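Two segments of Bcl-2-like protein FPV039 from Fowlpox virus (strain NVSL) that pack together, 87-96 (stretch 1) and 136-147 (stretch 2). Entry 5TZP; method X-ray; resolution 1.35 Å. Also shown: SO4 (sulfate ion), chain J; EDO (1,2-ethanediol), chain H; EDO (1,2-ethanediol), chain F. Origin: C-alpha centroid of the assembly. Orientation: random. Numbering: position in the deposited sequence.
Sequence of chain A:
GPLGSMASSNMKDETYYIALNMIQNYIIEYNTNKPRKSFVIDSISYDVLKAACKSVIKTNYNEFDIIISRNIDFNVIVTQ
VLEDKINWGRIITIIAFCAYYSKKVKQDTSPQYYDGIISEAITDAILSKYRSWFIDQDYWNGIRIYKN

Stretch 1 (87-96) NWGRIITIIA
Stretch 2 (136-147) DQDYWNGIRIYK

Stretch 1 is a helix from Trp-88 to Ala-96 that continues later in the chain, with phi/psi near -63/-44. Asn-87 precedes it as N-cap, at phi/psi -158/170 and chi1 p. Its OD1 accepts from Arg-90 N at 2.8 Å. Stretch 2 leaves a helix at Asp-138, phi/psi 55/49, in a Schellman motif. Tyr-139 follows at 60/-127. Residues 140-145 then form a 3-10 segment, with bonds such as Ile-143 N to Trp-140 O, 2.9 Å. In register, Trp-88 lies across from Ile-143, with their CA atoms 6.2 Å apart. About 440 Å² is buried, both sides summed.

Trp-88 is the centre of the contact. Its CB points toward stretch 2, with chi1 m (-77°) and chi2 111°. Trp-88 NE1 donates to Gln-137 OE1 at 2.9 Å and 171°, the only hydrogen bond between the stretches. Gln-137 reaches it by folding its side chain, chi1 and chi2 both m. This bond satisfies the polar atom of an otherwise apolar, buried ring. Tyr-139 O also lies at the ring edge, 3.4 Å from Trp-88 CZ2.

Ile-143 covers one face of the ring. Its CB lies 4.0 Å from the centroid of the six-membered ring of Trp-88, 16° off the normal. Gly-142 C is 3.4 Å from Trp-88 NE1. A CB on Gly-142 would clash with Trp-88 NE1 and Gln-137 OE1, so glycine suits this place.

Trp-140 starts away, but its chi1 m, chi2 96° side chain brings its end nearer. The Trp-88 and Trp-140 six-membered rings are oblique, planes at 45°. Ile-95 CD1 meets Trp-140 CH2 at 4.0 Å.

Ile-92, chi1 m and chi2 t, packs against Ile-143 and Tyr-146. Ile-92 CG1 lies 3.8 Å from Ile-143 CD1, and Ile-92 CD1 lies 3.4 Å from Tyr-146 CD2. Tyr-146, chi1 m, also places CE2 3.4 Å from Trp-88 CB.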

# COMPACT_ATOMS: atom_id res chain seq x y z
N ASN A 87 -6.81 -0.49 -9.34
CA ASN A 87 -7.54 0.75 -9.13
C ASN A 87 -6.97 1.40 -7.88
O ASN A 87 -6.17 0.78 -7.17
CB ASN A 87 -9.07 0.57 -9.08
CG ASN A 87 -9.54 -0.31 -7.98
OD1 ASN A 87 -9.06 -0.15 -6.83
ND2 ASN A 87 -10.53 -1.15 -8.23
N TRP A 88 -7.34 2.64 -7.61
CA TRP A 88 -6.74 3.35 -6.50
C TRP A 88 -7.16 2.77 -5.17
O TRP A 88 -6.33 2.75 -4.22
CB TRP A 88 -7.04 4.86 -6.55
CG TRP A 88 -6.19 5.51 -7.55
CD1 TRP A 88 -6.62 6.07 -8.78
CD2 TRP A 88 -4.78 5.75 -7.49
NE1 TRP A 88 -5.53 6.56 -9.42
CE2 TRP A 88 -4.38 6.39 -8.69
CE3 TRP A 88 -3.80 5.44 -6.54
CZ2 TRP A 88 -3.08 6.75 -8.92
CZ3 TRP A 88 -2.50 5.79 -6.81
CH2 TRP A 88 -2.16 6.44 -7.97
N GLY A 89 -8.37 2.26 -4.99
CA GLY A 89 -8.72 1.62 -3.73
C GLY A 89 -7.85 0.42 -3.42
O GLY A 89 -7.51 0.18 -2.26
N ARG A 90 -7.55 -0.36 -4.44
CA ARG A 90 -6.67 -1.52 -4.31
C ARG A 90 -5.26 -1.08 -3.89
O ARG A 90 -4.62 -1.71 -3.04
CB ARG A 90 -6.64 -2.38 -5.56
CG ARG A 90 -7.99 -3.16 -5.71
CD ARG A 90 -8.00 -3.95 -6.95
NE ARG A 90 -9.28 -4.65 -7.12
CZ ARG A 90 -9.36 -5.89 -7.60
NH1 ARG A 90 -8.29 -6.64 -7.86
NH2 ARG A 90 -10.58 -6.43 -7.60
N ILE A 91 -4.74 -0.06 -4.57
CA ILE A 91 -3.40 0.49 -4.25
C ILE A 91 -3.38 0.96 -2.82
O ILE A 91 -2.45 0.65 -2.06
CB ILE A 91 -3.02 1.60 -5.26
CG1 ILE A 91 -2.77 0.98 -6.61
CG2 ILE A 91 -1.77 2.35 -4.76
CD1 ILE A 91 -2.64 2.07 -7.73
N ILE A 92 -4.37 1.74 -2.42
CA ILE A 92 -4.44 2.26 -1.05
C ILE A 92 -4.51 1.11 -0.07
O ILE A 92 -3.81 1.12 0.96
CB ILE A 92 -5.66 3.17 -0.88
CG1 ILE A 92 -5.37 4.49 -1.65
CG2 ILE A 92 -6.00 3.40 0.58
CD1 ILE A 92 -6.68 5.27 -2.00
N THR A 93 -5.31 0.10 -0.35
CA THR A 93 -5.47 -1.00 0.58
C THR A 93 -4.17 -1.79 0.71
O THR A 93 -3.78 -2.18 1.82
CB THR A 93 -6.62 -1.91 0.18
OG1 THR A 93 -7.83 -1.14 0.22
CG2 THR A 93 -6.79 -3.05 1.09
N ILE A 94 -3.47 -2.05 -0.39
CA ILE A 94 -2.16 -2.70 -0.38
C ILE A 94 -1.19 -1.93 0.47
O ILE A 94 -0.50 -2.52 1.32
CB ILE A 94 -1.61 -2.87 -1.86
CG1 ILE A 94 -2.33 -3.98 -2.58
CG2 ILE A 94 -0.08 -3.03 -1.84
CD1 ILE A 94 -2.14 -3.84 -4.09
N ILE A 95 -1.09 -0.61 0.28
CA ILE A 95 -0.14 0.19 1.02
C ILE A 95 -0.51 0.22 2.48
O ILE A 95 0.34 0.09 3.36
CB ILE A 95 0.00 1.60 0.40
CG1 ILE A 95 0.58 1.50 -1.02
CG2 ILE A 95 0.82 2.51 1.27
CD1 ILE A 95 0.46 2.82 -1.82
N ALA A 96 -1.79 0.40 2.77
CA ALA A 96 -2.26 0.43 4.17
C ALA A 96 -1.96 -0.90 4.88
O ALA A 96 -1.41 -0.90 6.00
CB ALA A 96 -3.74 0.74 4.21
N ASP A 136 -0.52 7.30 -16.97
CA ASP A 136 -1.72 7.95 -17.49
C ASP A 136 -2.59 8.58 -16.42
O ASP A 136 -3.38 9.50 -16.70
CB ASP A 136 -2.48 6.94 -18.35
CG ASP A 136 -3.68 7.53 -18.96
OD1 ASP A 136 -3.47 8.38 -19.87
OD2 ASP A 136 -4.77 7.22 -18.43
N GLN A 137 -2.48 8.11 -15.18
CA GLN A 137 -3.06 8.69 -14.01
C GLN A 137 -2.34 9.97 -13.59
O GLN A 137 -2.69 10.58 -12.59
CB GLN A 137 -3.05 7.72 -12.85
CG GLN A 137 -4.09 6.56 -12.97
CD GLN A 137 -5.48 7.08 -12.99
OE1 GLN A 137 -5.91 7.73 -12.04
NE2 GLN A 137 -6.24 6.76 -14.03
N ASP A 138 -1.33 10.38 -14.35
CA ASP A 138 -0.37 11.42 -13.90
C ASP A 138 0.25 11.04 -12.56
O ASP A 138 0.29 11.80 -11.61
CB ASP A 138 -0.99 12.84 -13.88
CG ASP A 138 -0.00 13.93 -13.59
OD1 ASP A 138 1.24 13.77 -13.86
OD2 ASP A 138 -0.50 14.95 -13.02
N TYR A 139 0.72 9.78 -12.52
CA TYR A 139 1.40 9.22 -11.36
C TYR A 139 0.43 9.27 -10.19
O TYR A 139 -0.71 8.80 -10.27
CB TYR A 139 2.76 9.92 -11.15
CG TYR A 139 3.57 10.00 -12.40
CD1 TYR A 139 4.33 8.93 -12.83
CD2 TYR A 139 3.46 11.07 -13.22
CE1 TYR A 139 5.09 9.01 -14.00
CE2 TYR A 139 4.19 11.14 -14.40
CZ TYR A 139 4.98 10.09 -14.77
OH TYR A 139 5.70 10.26 -15.95
N TRP A 140 0.82 9.85 -9.06
CA TRP A 140 -0.01 9.85 -7.85
C TRP A 140 -1.15 10.85 -7.95
O TRP A 140 -2.07 10.76 -7.14
CB TRP A 140 0.83 10.09 -6.58
CG TRP A 140 1.86 9.03 -6.37
CD1 TRP A 140 3.15 9.11 -6.74
CD2 TRP A 140 1.61 7.78 -5.78
NE1 TRP A 140 3.76 7.90 -6.37
CE2 TRP A 140 2.83 7.08 -5.81
CE3 TRP A 140 0.48 7.17 -5.23
CZ2 TRP A 140 2.95 5.78 -5.25
CZ3 TRP A 140 0.60 5.93 -4.66
CH2 TRP A 140 1.82 5.22 -4.73
N ASN A 141 -1.17 11.73 -8.97
CA ASN A 141 -2.26 12.69 -9.06
C ASN A 141 -3.60 11.99 -9.06
O ASN A 141 -4.60 12.55 -8.55
CB ASN A 141 -2.06 13.56 -10.32
CG ASN A 141 -2.93 14.76 -10.26
OD1 ASN A 141 -4.03 14.79 -10.89
ND2 ASN A 141 -2.49 15.74 -9.56
N GLY A 142 -3.70 10.80 -9.66
CA GLY A 142 -4.99 10.15 -9.76
C GLY A 142 -5.60 9.76 -8.43
O GLY A 142 -6.83 9.58 -8.36
N ILE A 143 -4.78 9.70 -7.37
CA ILE A 143 -5.29 9.36 -6.05
C ILE A 143 -6.14 10.49 -5.48
O ILE A 143 -6.87 10.29 -4.51
CB ILE A 143 -4.16 9.00 -5.10
CG1 ILE A 143 -4.69 8.04 -4.02
CG2 ILE A 143 -3.56 10.25 -4.45
CD1 ILE A 143 -3.53 7.49 -3.12
N ARG A 144 -6.03 11.71 -6.05
CA ARG A 144 -6.69 12.88 -5.46
C ARG A 144 -8.20 12.79 -5.48
O ARG A 144 -8.88 13.57 -4.80
CB ARG A 144 -6.16 14.16 -6.05
CG ARG A 144 -4.72 14.42 -5.75
CD ARG A 144 -4.25 15.63 -6.53
NE ARG A 144 -2.84 15.90 -6.26
CZ ARG A 144 -2.23 17.02 -6.57
NH1 ARG A 144 -2.90 18.02 -7.17
NH2 ARG A 144 -0.95 17.26 -6.31
N ILE A 145 -8.77 11.85 -6.23
CA ILE A 145 -10.21 11.62 -6.16
C ILE A 145 -10.67 11.17 -4.79
O ILE A 145 -11.87 11.23 -4.54
CB ILE A 145 -10.65 10.67 -7.28
CG1 ILE A 145 -10.09 9.27 -7.12
CG2 ILE A 145 -10.38 11.31 -8.67
CD1 ILE A 145 -10.75 8.27 -8.02
N TYR A 146 -9.73 10.73 -3.96
CA TYR A 146 -10.05 10.38 -2.58
C TYR A 146 -9.71 11.43 -1.59
O TYR A 146 -9.78 11.16 -0.37
CB TYR A 146 -9.35 9.08 -2.21
CG TYR A 146 -9.82 7.91 -3.07
CD1 TYR A 146 -11.21 7.75 -3.35
CD2 TYR A 146 -8.97 7.17 -3.72
CE1 TYR A 146 -11.65 6.69 -4.18
CE2 TYR A 146 -9.40 6.14 -4.51
CZ TYR A 146 -10.66 5.90 -4.72
OH TYR A 146 -10.91 4.83 -5.59
N LYS A 147 -9.43 12.67 -2.01
CA LYS A 147 -9.31 13.76 -1.05
C LYS A 147 -10.61 14.06 -0.39
O LYS A 147 -11.64 14.14 -1.04
CB LYS A 147 -8.78 14.99 -1.80
CG LYS A 147 -8.40 16.14 -0.90
CD LYS A 147 -7.63 17.21 -1.65
CE LYS A 147 -7.36 18.48 -0.94
NZ LYS A 147 -6.83 18.29 0.48
S SO4 J . -0.06 20.56 -7.85
O1 SO4 J . 0.44 19.67 -6.83
O2 SO4 J . -0.07 21.97 -7.31
O3 SO4 J . 0.84 20.30 -8.99
O4 SO4 J . -1.45 20.31 -8.27
C1 EDO H . -6.53 15.91 2.74
O1 EDO H . -7.76 16.67 2.49
C2 EDO H . -6.51 14.42 2.44
O2 EDO H . -7.76 13.66 2.13
C1 EDO F . -3.46 21.73 0.36
O1 EDO F . -2.75 20.72 1.10
C2 EDO F . -4.79 21.16 -0.12
O2 EDO F . -5.81 20.85 0.90